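Local coordinates for conserved protein (Mycobacterium tuberculosis, PDB 1RFE) that is of unknown function but probably binds coenzyme F420 and may act as an oxidoreductase on CH-CH groups, at residues A[105-108]-A[109-113]. Numbering follows the deposited sequence.
Sequences GVSV and WERYT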
# COMPACT_ATOMS: atom_id res chain seq x y z
N GLY A 105 -0.39 -8.83 11.38
CA GLY A 105 -0.13 -8.10 12.60
C GLY A 105 1.36 -7.99 12.86
O GLY A 105 1.84 -6.93 13.24
N VAL A 106 2.09 -9.08 12.57
CA VAL A 106 3.52 -9.14 12.78
C VAL A 106 4.28 -8.26 11.80
O VAL A 106 5.31 -7.68 12.16
CB VAL A 106 3.99 -10.61 12.79
CG1 VAL A 106 5.49 -10.77 12.55
CG2 VAL A 106 3.57 -11.27 14.16
N SER A 107 3.80 -8.19 10.55
CA SER A 107 4.46 -7.41 9.54
C SER A 107 4.30 -5.93 9.83
O SER A 107 5.25 -5.17 9.69
CB SER A 107 4.04 -7.81 8.09
OG SER A 107 4.38 -6.80 7.18
N VAL A 108 3.11 -5.53 10.29
CA VAL A 108 2.85 -4.17 10.64
C VAL A 108 3.67 -3.76 11.87
O VAL A 108 4.21 -2.66 11.92
CB VAL A 108 1.33 -3.91 10.95
CG1 VAL A 108 1.17 -2.58 11.70
CG2 VAL A 108 0.48 -3.91 9.64
N TRP A 109 3.76 -4.66 12.83
CA TRP A 109 4.57 -4.48 14.01
C TRP A 109 6.04 -4.29 13.66
O TRP A 109 6.66 -3.36 14.14
CB TRP A 109 4.43 -5.64 14.95
CG TRP A 109 5.20 -5.49 16.21
CD1 TRP A 109 6.52 -5.83 16.44
CD2 TRP A 109 4.70 -4.98 17.42
NE1 TRP A 109 6.83 -5.56 17.75
CE2 TRP A 109 5.73 -5.02 18.35
CE3 TRP A 109 3.42 -4.52 17.82
CZ2 TRP A 109 5.54 -4.60 19.67
CZ3 TRP A 109 3.25 -4.09 19.10
CH2 TRP A 109 4.31 -4.14 20.02
N GLU A 110 6.57 -5.10 12.79
CA GLU A 110 7.94 -5.02 12.41
C GLU A 110 8.24 -3.81 11.52
O GLU A 110 9.31 -3.21 11.61
CB GLU A 110 8.36 -6.31 11.74
CG GLU A 110 8.50 -7.44 12.78
CD GLU A 110 9.23 -8.66 12.27
OE1 GLU A 110 9.05 -8.98 11.08
OE2 GLU A 110 9.93 -9.32 13.09
N ARG A 111 7.25 -3.39 10.74
CA ARG A 111 7.41 -2.35 9.80
C ARG A 111 7.34 -0.97 10.50
O ARG A 111 8.00 -0.03 10.08
CB ARG A 111 6.43 -2.46 8.63
CG ARG A 111 6.82 -3.50 7.56
CD ARG A 111 5.72 -3.82 6.53
NE ARG A 111 5.18 -2.57 6.03
CZ ARG A 111 5.80 -1.73 5.19
NH1 ARG A 111 6.95 -2.02 4.59
NH2 ARG A 111 5.24 -0.57 4.92
N TYR A 112 6.58 -0.87 11.56
CA TYR A 112 6.30 0.42 12.14
C TYR A 112 6.59 0.54 13.62
O TYR A 112 6.46 1.65 14.17
CB TYR A 112 4.84 0.83 11.88
CG TYR A 112 4.43 0.91 10.41
CD1 TYR A 112 4.57 2.08 9.66
CD2 TYR A 112 3.85 -0.18 9.80
CE1 TYR A 112 4.16 2.11 8.33
CE2 TYR A 112 3.46 -0.16 8.47
CZ TYR A 112 3.61 0.97 7.75
OH TYR A 112 3.19 0.96 6.45
N THR A 113 6.95 -0.57 14.27
CA THR A 113 7.15 -0.56 15.70
C THR A 113 8.57 -0.98 16.08
O THR A 113 9.24 -0.25 16.83
CB THR A 113 6.08 -1.39 16.47
OG1 THR A 113 4.80 -0.75 16.35
CG2 THR A 113 6.37 -1.38 17.97
O HOH W 1 3.47 -1.37 14.20
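Val108 and Tyr112, one turn apart, meet through both side chain and backbone: the valine CG1 lies 4.1 Å from the ring carbon CD2 of Tyr112, and Val108 O sits in the plane of that ring at its edge, 3.3 Å from the same CD2. This carbonyl is heavily used. It accepts Tyr112 N at 3.0 Å and a weak bond from Arg111 N, while a water donates to it at 2.7 Å and continues to Thr113 OG1, 2.6 Å away. The water thus spans the point where the helix gives out, Thr113 being the first residue to leave helical geometry. The stem of Arg111 lies against Ser107, one turn back along the same helix, its CD 3.3 Å from Ser107 OG, and a bend at chi3 (49°) turns the guanidinium from the aliphatic stem so that NH2 can donate to Tyr112 OH at 3.0 Å. Trp109 takes Thr113 CG2 against one face of its indole, 3.7 Å above the plane and offset toward the rim. All this is the C-terminal end of helix 98-112, which rests on strand 36-46 of the antiparallel sheet in a fold of the FMN-binding clan, related to pyridoxamine 5'-phosphate oxidase. The strand positions the polar ends: Ser107 OG bonds to Val45 N, Arg111 NE to Tyr43 O, and Tyr112 OH to Tyr43 N, while the Tyr112 ring stacks on Trp42. Just before strand 25-30, Arg23 O also bonds to Tyr112 OH. With CG anti to its own nitrogen (chi1 -178°), Trp109 points its indole away from 105-108 to reach Val124 and Met127 of helix 122-127.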